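Local coordinates for protein poly-beta-1,6-N-acetyl-D-glucosamine N-deacetylase (Aggregatibacter actinomycetemcomitans, PDB 4U10) that probably removes N-acetyl groups from the exopolysaccharide poly-beta-1,6-N-acetyl-D-glucosamine through its metal-binding polysaccharide deacetylase domain, the part of the longer protein present here, at residues 178-181 with 182-186; 50-53 with 54-57; 32-35 with 36-40. All blocks are in the same frame, centred on the assembly; numbering follows the deposited sequence. Where two conformers were deposited one is given.

Interaction 1 (178-181 with 182-186); sequences TEYK and NRLVQ
Tyr180 holds CG anti to the backbone N (chi1 166°), as does Arg183, and Leu184 swings its CG beside its own N (chi1 -47°), so that phenol, guanidinium and isobutyl group gather on one flank of the first turns of helix 177-199, in the polysaccharide deacetylase domain. The spacing is that of i to i+3 and i to i+4 neighbours on an alpha-helix. Leu184 straddles the CE1 side of the tyrosine: CD2 lies 3.7 Å from Tyr180 CE1, while CD1 reaches toward the hydroxyl end of the ring. Arg183, after a bend at chi3, turns its guanidinium to within 32° of the phenol plane, and its NH2 comes 3.5 Å from Tyr180 CD1. The polar partners of the guanidinium lie outside these turns: Arg183 NH2 forms a salt bridge with Glu175 and also bonds to the carbonyl of Ala166, and NH1 bonds to that of Ala163. Tyr180 OH is hydrogen-bonded to Val164 O and Asn214.

On another flank the aliphatic part of Lys181 crosses Val185 at a slant, with CG 3.9 Å from Val185 CG2, before NZ departs to a salt bridge with Asp219. Leu184 and Val185 continue the apolar surface onto Ala220 of helix 215-222. Backbone bonds of the i+4 to i kind run through the whole stretch, among them Val185 N to Lys181 O at 2.9 Å. At the solvent side a water donates to Thr178 O at 2.9 Å, and the same oxygen accepts from Asn182 N.

Interaction 2 (50-53 with 54-57); sequences SWQQ and IIDA
Ile54 lays its CG2 methyl over one face of the Trp51 indole, 4.0 Å from the centroid of the six-membered ring and 22° off its normal, a CH-pi contact. Its CG1 branch touches the same ring system at Trp51 CE3 (3.7 Å). Ile55 meets the pyrrole part instead, with CG1 3.6 Å from Trp51 NE1. The indole reaches both isoleucines because its CG stands anti to the backbone N (chi1 -171°), leaning along the helix.

On the polar flank Gln52 NE2 donates to Asp56 OD1 at 3.1 Å. The acceptor lies close to the amide plane of Gln52, whereas the donor stands above the carboxylate of Asp56, and the hydrogen bond is bent, with an N-H...O angle of 145°. Arg204 takes the other end of that amide, at OE1, and may thereby fix its rotation.

Farther out, Trp51 makes edge-to-face contacts with His228 and Phe230, and Tyr4 of strand 3-13 packs against Trp51 and Ile54. At the start of the helix Ser50 OG accepts from Gln53 N (3.2 Å), while Gln53 OE1 accepts from Ser50 N (3.0 Å). This reciprocal pair is a capping box, with Ser50 as N-cap of the helix in the beta-alpha-beta unit 47-48, 51-58 and 68-75.

Interaction 3 (32-35 with 36-40); sequences NLLI and SHFNW
Residues 32-40 form regular alpha-helix, with i+4 to i bonds throughout; Asn39 N to Ile35 O is short and straight, at 2.7 Å and 169°. Leu33 O is gripped twice, by His37 N and by Ser36 OG, and both donors come from the same face of the carbonyl plane. The hydroxyl gets there because it sits between the backbone N and the carbonyl carbon of its own residue (chi1 86°), which turns it back toward the preceding turn, 2.7 Å from Leu33 O. That carbonyl oxygen also lies over one face of the His37 imidazole, 3.3 Å above its plane and displaced toward the rim. The far end of the imidazole is met by the leucine itself, with Leu33 CD1 3.5 Å from His37 NE2. Both ring nitrogens are bonded beyond the helix, ND1 to the hydroxyl of Tyr9 and NE2 to the carbonyl of Thr254, which together should hold the imidazole in its rotation.

Helix 31-42 packs here against strand 3-13 of the central sheet and touches helices 79-91 and 256-263, as one of the helices that cover the sheet of the deacetylase fold. Its inward flank carries Leu34 and Phe38. Leu34 CG stands over one face of the phenyl ring, 4.0 Å from the centroid of Phe38, in a CH-pi contact, and CD1 presses closer, 3.4 Å from Phe38 CE1. Tyr91 and Tyr93 meet the same phenyl ring edge-to-face, and Ile87 packs against both Leu34 and Phe38.

Ile35 and Asn39 run alongside each other, pointing the same way, and Ile35 CG2 lies 3.6 Å from Asn39 ND2. The amide oxygen, Asn39 OD1, is hydrogen-bonded to Tyr91 OH.

The three contacts are separate intrahelical clusters set about the deacetylase domain, and none touches another. Interactions 2 and 3, on helices that follow one another in the chain, have centres about 23 Å apart. Interaction 1 comes much later; its centre is about 31 Å from that of interaction 2 and about 40 Å from that of interaction 3, on the opposite side of the chain's centre. None of the three reaches the zinc ligands His149, Asp74 and His10: between side chains, Arg183 is about 11 Å from His149, Trp51 about 12 Å from Asp74 and Leu34 about 10 Å from His10. Interaction 3 alone comes near a zinc: the side chain of Asn39 is about 4 Å from the ion held by Lys42 and Asp43.

Interaction 1 (178-181 with 182-186)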
ATOM      1  N   THR A 178      -4.235  23.761 -11.909  1.00 21.80           N
ATOM      2  CA  THR A 178      -5.397  23.131 -12.398  1.00 23.82           C
ATOM      3  C   THR A 178      -5.122  21.895 -13.198  1.00 21.31           C
ATOM      4  O   THR A 178      -5.840  20.935 -13.054  1.00 22.17           O
ATOM      5  CB  THR A 178      -6.237  24.164 -13.177  1.00 27.30           C
ATOM      6  OG1 THR A 178      -6.662  25.142 -12.220  1.00 29.88           O
ATOM      7  CG2 THR A 178      -7.418  23.540 -13.698  1.00 27.78           C
ATOM      8  N   GLU A 179      -4.077  21.904 -14.018  1.00 23.37           N
ATOM      9  CA  GLU A 179      -3.677  20.716 -14.782  1.00 21.47           C
ATOM     10  C   GLU A 179      -3.182  19.610 -13.784  1.00 19.76           C
ATOM     11  O   GLU A 179      -3.525  18.457 -13.890  1.00 19.86           O
ATOM     12  CB  GLU A 179      -2.604  21.094 -15.819  1.00 25.12           C
ATOM     13  CG  GLU A 179      -3.008  22.235 -16.764  1.00 29.00           C
ATOM     14  CD  GLU A 179      -2.015  22.552 -17.903  1.00 34.76           C
ATOM     15  OE1 GLU A 179      -0.832  23.014 -17.684  1.00 29.54           O
ATOM     16  OE2 GLU A 179      -2.465  22.308 -19.080  1.00 35.39           O
ATOM     17  N   TYR A 180      -2.396  20.002 -12.801  1.00 17.95           N
ATOM     18  CA  TYR A 180      -1.832  19.088 -11.840  1.00 19.10           C
ATOM     19  C   TYR A 180      -2.953  18.438 -11.009  1.00 18.07           C
ATOM     20  O   TYR A 180      -3.019  17.200 -10.839  1.00 16.62           O
ATOM     21  CB  TYR A 180      -0.807  19.876 -10.979  1.00 20.87           C
ATOM     22  CG  TYR A 180      -0.370  19.175  -9.741  1.00 20.74           C
ATOM     23  CD1 TYR A 180      -0.069  17.796  -9.753  1.00 18.91           C
ATOM     24  CD2 TYR A 180      -0.269  19.880  -8.523  1.00 22.04           C
ATOM     25  CE1 TYR A 180       0.313  17.174  -8.607  1.00 19.59           C
ATOM     26  CE2 TYR A 180       0.113  19.257  -7.374  1.00 18.78           C
ATOM     27  CZ  TYR A 180       0.368  17.910  -7.397  1.00 19.64           C
ATOM     28  OH  TYR A 180       0.723  17.304  -6.204  1.00 17.05           O
ATOM     29  N   LYS A 181      -3.881  19.248 -10.535  1.00 18.91           N
ATOM     30  CA  LYS A 181      -4.969  18.688  -9.765  1.00 19.23           C
ATOM     31  C   LYS A 181      -5.812  17.720 -10.567  1.00 18.47           C
ATOM     32  O   LYS A 181      -6.265  16.678 -10.040  1.00 17.32           O
ATOM     33  CB  LYS A 181      -5.868  19.756  -9.154  1.00 20.94           C
ATOM     34  CG  LYS A 181      -6.986  19.093  -8.346  1.00 26.33           C
ATOM     35  CD  LYS A 181      -7.787  20.025  -7.451  1.00 31.58           C
ATOM     36  CE  LYS A 181      -8.692  19.247  -6.509  1.00 36.36           C
ATOM     37  NZ  LYS A 181      -7.876  18.387  -5.596  1.00 38.62           N
ATOM     38  N   ASN A 182      -6.122  18.082 -11.808  1.00 16.85           N
ATOM     39  CA  ASN A 182      -6.849  17.257 -12.758  0.50 18.34           C
ATOM     40  C   ASN A 182      -6.182  15.885 -12.958  1.00 17.32           C
ATOM     41  O   ASN A 182      -6.821  14.884 -13.090  1.00 17.06           O
ATOM     42  CB  ASN A 182      -6.845  17.961 -14.145  0.50 18.91           C
ATOM     43  CG  ASN A 182      -7.995  18.943 -14.336  0.50 19.54           C
ATOM     44  OD1 ASN A 182      -8.803  19.192 -13.430  0.50 17.74           O
ATOM     45  ND2 ASN A 182      -8.081  19.503 -15.557  0.50 20.42           N
ATOM     46  N   ARG A 183      -4.855  15.919 -13.103  1.00 15.46           N
ATOM     47  CA  ARG A 183      -4.055  14.718 -13.308  1.00 15.70           C
ATOM     48  C   ARG A 183      -4.253  13.757 -12.122  1.00 14.70           C
ATOM     49  O   ARG A 183      -4.499  12.605 -12.350  1.00 15.07           O
ATOM     50  CB  ARG A 183      -2.550  15.028 -13.511  1.00 16.05           C
ATOM     51  CG  ARG A 183      -1.675  13.787 -13.663  1.00 15.96           C
ATOM     52  CD  ARG A 183      -0.346  14.060 -14.376  1.00 16.78           C
ATOM     53  NE  ARG A 183       0.440  15.084 -13.674  1.00 15.53           N
ATOM     54  CZ  ARG A 183       1.214  14.879 -12.595  1.00 17.20           C
ATOM     55  NH1 ARG A 183       1.397  13.653 -12.075  1.00 15.97           N
ATOM     56  NH2 ARG A 183       1.812  15.907 -12.024  1.00 15.71           N
ATOM     57  N   LEU A 184      -4.222  14.259 -10.881  1.00 14.68           N
ATOM     58  CA  LEU A 184      -4.502  13.416  -9.723  1.00 14.50           C
ATOM     59  C   LEU A 184      -5.961  12.953  -9.596  1.00 15.03           C
ATOM     60  O   LEU A 184      -6.260  11.754  -9.349  1.00 15.05           O
ATOM     61  CB  LEU A 184      -4.109  14.141  -8.449  1.00 14.91           C
ATOM     62  CG  LEU A 184      -2.776  14.833  -8.360  1.00 16.02           C
ATOM     63  CD1 LEU A 184      -2.554  15.274  -6.920  1.00 17.55           C
ATOM     64  CD2 LEU A 184      -1.616  14.017  -8.851  1.00 16.48           C
ATOM     65  N   VAL A 185      -6.914  13.877  -9.760  1.00 14.97           N
ATOM     66  CA  VAL A 185      -8.299  13.516  -9.663  1.00 15.14           C
ATOM     67  C   VAL A 185      -8.636  12.406 -10.662  1.00 14.85           C
ATOM     68  O   VAL A 185      -9.275  11.440 -10.313  1.00 14.93           O
ATOM     69  CB  VAL A 185      -9.223  14.715  -9.918  1.00 15.22           C
ATOM     70  CG1 VAL A 185     -10.679  14.248  -9.931  1.00 15.04           C
ATOM     71  CG2 VAL A 185      -9.010  15.768  -8.819  1.00 16.81           C
ATOM     72  N   GLN A 186      -8.218  12.518 -11.906  1.00 15.65           N
ATOM     73  CA  GLN A 186      -8.659  11.506 -12.893  1.00 16.95           C
ATOM     74  C   GLN A 186      -7.959  10.179 -12.696  1.00 15.67           C
ATOM     75  O   GLN A 186      -8.584   9.139 -12.897  1.00 14.25           O
ATOM     76  CB  GLN A 186      -8.510  12.000 -14.333  1.00 18.08           C
ATOM     77  CG  GLN A 186      -9.229  13.352 -14.584  1.00 22.88           C
ATOM     78  CD  GLN A 186     -10.672  13.402 -14.033  1.00 24.57           C
ATOM     79  OE1 GLN A 186     -11.210  14.474 -13.728  1.00 31.73           O
ATOM     80  NE2 GLN A 186     -11.254  12.272 -13.843  1.00 26.34           N
TER
HETATM   81  O   HOH W   1      -8.400  20.899 -11.758  1.00 33.32           O

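Interaction 2 (50-53 with 54-57)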
ATOM      1  N   SER A  50      -8.562  -6.329  11.152  1.00 18.25           N
ATOM      2  CA  SER A  50      -8.815  -5.989   9.767  1.00 18.80           C
ATOM      3  C   SER A  50      -9.225  -4.528   9.680  1.00 19.05           C
ATOM      4  O   SER A  50      -9.634  -3.899  10.685  1.00 17.38           O
ATOM      5  CB  SER A  50      -9.971  -6.845   9.253  1.00 21.37           C
ATOM      6  OG  SER A  50     -11.186  -6.538   9.952  1.00 20.43           O
ATOM      7  N   TRP A  51      -9.125  -3.973   8.471  1.00 17.74           N
ATOM      8  CA  TRP A  51      -9.574  -2.642   8.248  1.00 17.02           C
ATOM      9  C   TRP A  51     -11.049  -2.519   8.607  1.00 16.82           C
ATOM     10  O   TRP A  51     -11.476  -1.493   9.157  1.00 17.08           O
ATOM     11  CB  TRP A  51      -9.266  -2.174   6.817  1.00 17.16           C
ATOM     12  CG  TRP A  51      -9.525  -0.739   6.648  1.00 15.99           C
ATOM     13  CD1 TRP A  51     -10.479  -0.221   5.882  1.00 15.51           C
ATOM     14  CD2 TRP A  51      -8.870   0.379   7.300  1.00 16.17           C
ATOM     15  NE1 TRP A  51     -10.486   1.134   5.993  1.00 16.52           N
ATOM     16  CE2 TRP A  51      -9.494   1.533   6.842  1.00 15.56           C
ATOM     17  CE3 TRP A  51      -7.801   0.511   8.197  1.00 16.71           C
ATOM     18  CZ2 TRP A  51      -9.112   2.816   7.251  1.00 15.53           C
ATOM     19  CZ3 TRP A  51      -7.459   1.747   8.619  1.00 15.72           C
ATOM     20  CH2 TRP A  51      -8.115   2.902   8.141  1.00 14.89           C
ATOM     21  N   GLN A  52     -11.826  -3.524   8.271  1.00 16.94           N
ATOM     22  CA  GLN A  52     -13.264  -3.509   8.623  1.00 18.37           C
ATOM     23  C   GLN A  52     -13.514  -3.270  10.146  1.00 20.39           C
ATOM     24  O   GLN A  52     -14.443  -2.514  10.532  1.00 21.37           O
ATOM     25  CB  GLN A  52     -13.921  -4.761   8.089  1.00 19.35           C
ATOM     26  CG  GLN A  52     -15.423  -4.732   8.105  1.00 20.86           C
ATOM     27  CD  GLN A  52     -16.032  -3.558   7.377  1.00 22.17           C
ATOM     28  OE1 GLN A  52     -15.948  -3.451   6.163  1.00 22.20           O
ATOM     29  NE2 GLN A  52     -16.752  -2.752   8.094  1.00 23.53           N
ATOM     30  N   GLN A  53     -12.692  -3.869  11.004  1.00 18.53           N
ATOM     31  CA  GLN A  53     -12.788  -3.643  12.454  1.00 20.42           C
ATOM     32  C   GLN A  53     -12.467  -2.220  12.830  1.00 21.74           C
ATOM     33  O   GLN A  53     -13.084  -1.655  13.745  1.00 21.03           O
ATOM     34  CB  GLN A  53     -11.828  -4.580  13.197  1.00 20.27           C
ATOM     35  CG  GLN A  53     -12.302  -6.023  13.193  1.00 22.56           C
ATOM     36  CD  GLN A  53     -11.310  -6.912  13.855  1.00 21.66           C
ATOM     37  OE1 GLN A  53     -10.432  -7.463  13.197  1.00 18.35           O
ATOM     38  NE2 GLN A  53     -11.348  -6.943  15.176  1.00 22.51           N
ATOM     39  N   ILE A  54     -11.490  -1.627  12.130  1.00 20.49           N
ATOM     40  CA  ILE A  54     -11.224  -0.197  12.267  1.00 21.41           C
ATOM     41  C   ILE A  54     -12.470   0.629  11.913  1.00 22.13           C
ATOM     42  O   ILE A  54     -12.854   1.544  12.636  1.00 22.55           O
ATOM     43  CB  ILE A  54     -10.058   0.278  11.352  1.00 21.32           C
ATOM     44  CG1 ILE A  54      -8.755  -0.491  11.606  1.00 22.80           C
ATOM     45  CG2 ILE A  54      -9.788   1.729  11.559  1.00 20.68           C
ATOM     46  CD1 ILE A  54      -8.288  -0.496  13.037  1.00 23.19           C
ATOM     47  N   ILE A  55     -13.098   0.319  10.781  1.00 20.00           N
ATOM     48  CA  ILE A  55     -14.255   1.080  10.335  1.00 21.40           C
ATOM     49  C   ILE A  55     -15.442   0.849  11.262  1.00 21.55           C
ATOM     50  O   ILE A  55     -16.164   1.781  11.644  1.00 24.44           O
ATOM     51  CB  ILE A  55     -14.620   0.724   8.866  1.00 20.97           C
ATOM     52  CG1 ILE A  55     -13.535   1.164   7.895  1.00 20.76           C
ATOM     53  CG2 ILE A  55     -15.904   1.421   8.503  1.00 23.70           C
ATOM     54  CD1 ILE A  55     -13.294   2.687   7.873  1.00 23.13           C
ATOM     55  N   ASP A  56     -15.613  -0.396  11.672  1.00 21.54           N
ATOM     56  CA  ASP A  56     -16.609  -0.737  12.672  1.00 22.64           C
ATOM     57  C   ASP A  56     -16.420   0.001  13.972  1.00 24.35           C
ATOM     58  O   ASP A  56     -17.415   0.415  14.568  1.00 27.12           O
ATOM     59  CB  ASP A  56     -16.623  -2.229  12.931  1.00 23.89           C
ATOM     60  CG  ASP A  56     -17.321  -2.969  11.861  1.00 23.26           C
ATOM     61  OD1 ASP A  56     -17.922  -2.347  10.976  1.00 26.24           O
ATOM     62  OD2 ASP A  56     -17.273  -4.174  11.876  1.00 24.90           O
ATOM     63  N   ALA A  57     -15.183   0.185  14.400  1.00 23.52           N
ATOM     64  CA  ALA A  57     -14.923   0.989  15.564  1.00 24.21           C
ATOM     65  C   ALA A  57     -15.332   2.431  15.383  1.00 25.59           C
ATOM     66  O   ALA A  57     -15.954   2.994  16.300  1.00 25.67           O
ATOM     67  CB  ALA A  57     -13.452   0.948  15.953  1.00 26.79           C
TER

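Interaction 3 (32-35 with 36-40)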
ATOM      1  N   ASN A  32      10.869 -15.701   6.191  1.00 20.47           N
ATOM      2  CA  ASN A  32      11.227 -15.987   7.598  1.00 22.06           C
ATOM      3  C   ASN A  32      11.136 -14.766   8.472  1.00 20.69           C
ATOM      4  O   ASN A  32      10.633 -14.828   9.634  1.00 19.92           O
ATOM      5  CB  ASN A  32      12.638 -16.588   7.701  1.00 29.08           C
ATOM      6  CG  ASN A  32      12.950 -17.088   9.107  1.00 37.13           C
ATOM      7  OD1 ASN A  32      12.515 -18.172   9.495  1.00 36.02           O
ATOM      8  ND2 ASN A  32      13.682 -16.277   9.895  1.00 36.81           N
ATOM      9  N   LEU A  33      11.599 -13.628   7.934  1.00 18.12           N
ATOM     10  CA  LEU A  33      11.519 -12.396   8.696  1.00 20.58           C
ATOM     11  C   LEU A  33      10.058 -11.995   8.917  1.00 18.58           C
ATOM     12  O   LEU A  33       9.725 -11.506  10.012  1.00 18.77           O
ATOM     13  CB  LEU A  33      12.305 -11.237   8.096  1.00 19.81           C
ATOM     14  CG  LEU A  33      12.195  -9.934   8.864  1.00 23.18           C
ATOM     15  CD1 LEU A  33      12.886 -10.014  10.226  1.00 22.05           C
ATOM     16  CD2 LEU A  33      12.824  -8.789   8.064  1.00 24.84           C
ATOM     17  N   LEU A  34       9.215 -12.228   7.919  1.00 17.83           N
ATOM     18  CA  LEU A  34       7.788 -11.891   7.993  1.00 17.86           C
ATOM     19  C   LEU A  34       7.151 -12.760   9.118  1.00 17.39           C
ATOM     20  O   LEU A  34       6.446 -12.259  10.021  1.00 19.43           O
ATOM     21  CB  LEU A  34       7.079 -12.182   6.655  1.00 17.73           C
ATOM     22  CG  LEU A  34       5.552 -11.978   6.649  1.00 18.29           C
ATOM     23  CD1 LEU A  34       5.234 -10.492   6.848  1.00 18.25           C
ATOM     24  CD2 LEU A  34       4.768 -12.503   5.435  1.00 17.69           C
ATOM     25  N   ILE A  35       7.417 -14.044   9.063  1.00 18.22           N
ATOM     26  CA  ILE A  35       6.896 -15.022  10.124  1.00 18.66           C
ATOM     27  C   ILE A  35       7.341 -14.621  11.503  1.00 19.53           C
ATOM     28  O   ILE A  35       6.581 -14.716  12.500  1.00 19.50           O
ATOM     29  CB  ILE A  35       7.297 -16.462   9.738  1.00 18.38           C
ATOM     30  CG1 ILE A  35       6.468 -16.873   8.516  1.00 19.15           C
ATOM     31  CG2 ILE A  35       7.143 -17.469  10.904  1.00 18.64           C
ATOM     32  CD1 ILE A  35       6.928 -18.135   7.764  1.00 19.59           C
ATOM     33  N   SER A  36       8.560 -14.062  11.573  1.00 19.05           N
ATOM     34  CA  SER A  36       9.125 -13.671  12.847  1.00 19.22           C
ATOM     35  C   SER A  36       8.384 -12.487  13.415  1.00 21.42           C
ATOM     36  O   SER A  36       8.127 -12.397  14.653  1.00 20.69           O
ATOM     37  CB  SER A  36      10.655 -13.417  12.753  1.00 20.86           C
ATOM     38  OG  SER A  36      10.957 -12.115  12.359  1.00 21.97           O
ATOM     39  N   HIS A  37       8.038 -11.555  12.531  1.00 19.58           N
ATOM     40  CA  HIS A  37       7.214 -10.467  12.925  1.00 20.92           C
ATOM     41  C   HIS A  37       5.810 -10.986  13.372  1.00 19.58           C
ATOM     42  O   HIS A  37       5.298 -10.529  14.358  1.00 22.16           O
ATOM     43  CB  HIS A  37       7.042  -9.462  11.791  1.00 22.01           C
ATOM     44  CG  HIS A  37       8.288  -8.748  11.430  1.00 21.50           C
ATOM     45  ND1 HIS A  37       8.381  -7.963  10.310  1.00 23.59           N
ATOM     46  CD2 HIS A  37       9.510  -8.729  11.998  1.00 24.66           C
ATOM     47  CE1 HIS A  37       9.586  -7.438  10.232  1.00 24.33           C
ATOM     48  NE2 HIS A  37      10.297  -7.892  11.241  1.00 26.07           N
ATOM     49  N   PHE A  38       5.214 -11.876  12.598  1.00 18.83           N
ATOM     50  CA  PHE A  38       3.840 -12.405  12.866  1.00 19.14           C
ATOM     51  C   PHE A  38       3.780 -13.140  14.173  1.00 20.65           C
ATOM     52  O   PHE A  38       2.820 -13.015  14.926  1.00 22.61           O
ATOM     53  CB  PHE A  38       3.407 -13.356  11.757  1.00 18.25           C
ATOM     54  CG  PHE A  38       2.945 -12.661  10.518  1.00 19.24           C
ATOM     55  CD1 PHE A  38       3.176 -11.302  10.332  1.00 20.10           C
ATOM     56  CD2 PHE A  38       2.341 -13.374   9.516  1.00 19.06           C
ATOM     57  CE1 PHE A  38       2.762 -10.660   9.159  1.00 21.13           C
ATOM     58  CE2 PHE A  38       1.939 -12.742   8.359  1.00 20.74           C
ATOM     59  CZ  PHE A  38       2.126 -11.382   8.190  1.00 19.00           C
ATOM     60  N   ASN A  39       4.831 -13.908  14.429  1.00 21.99           N
ATOM     61  CA  ASN A  39       5.058 -14.503  15.767  1.00 23.28           C
ATOM     62  C   ASN A  39       5.314 -13.528  16.911  1.00 23.28           C
ATOM     63  O   ASN A  39       4.806 -13.726  17.994  1.00 25.92           O
ATOM     64  CB  ASN A  39       6.242 -15.450  15.694  1.00 22.55           C
ATOM     65  CG  ASN A  39       5.916 -16.693  14.950  1.00 22.12           C
ATOM     66  OD1 ASN A  39       4.740 -17.050  14.797  1.00 21.09           O
ATOM     67  ND2 ASN A  39       6.955 -17.386  14.462  1.00 22.24           N
ATOM     68  N   TRP A  40       6.133 -12.515  16.690  1.00 23.37           N
ATOM     69  CA  TRP A  40       6.474 -11.571  17.707  1.00 25.49           C
ATOM     70  C   TRP A  40       5.242 -10.760  18.082  1.00 29.13           C
ATOM     71  O   TRP A  40       5.045 -10.460  19.279  1.00 27.55           O
ATOM     72  CB  TRP A  40       7.570 -10.637  17.237  1.00 28.58           C
ATOM     73  CG  TRP A  40       7.964  -9.734  18.308  1.00 32.30           C
ATOM     74  CD1 TRP A  40       8.935  -9.963  19.239  1.00 34.05           C
ATOM     75  CD2 TRP A  40       7.375  -8.462  18.642  1.00 35.48           C
ATOM     76  NE1 TRP A  40       9.008  -8.909  20.106  1.00 36.25           N
ATOM     77  CE2 TRP A  40       8.058  -7.978  19.775  1.00 37.91           C
ATOM     78  CE3 TRP A  40       6.340  -7.687  18.092  1.00 36.76           C
ATOM     79  CZ2 TRP A  40       7.743  -6.746  20.381  1.00 40.94           C
ATOM     80  CZ3 TRP A  40       6.034  -6.455  18.686  1.00 39.43           C
ATOM     81  CH2 TRP A  40       6.732  -6.000  19.822  1.00 42.60           C
TER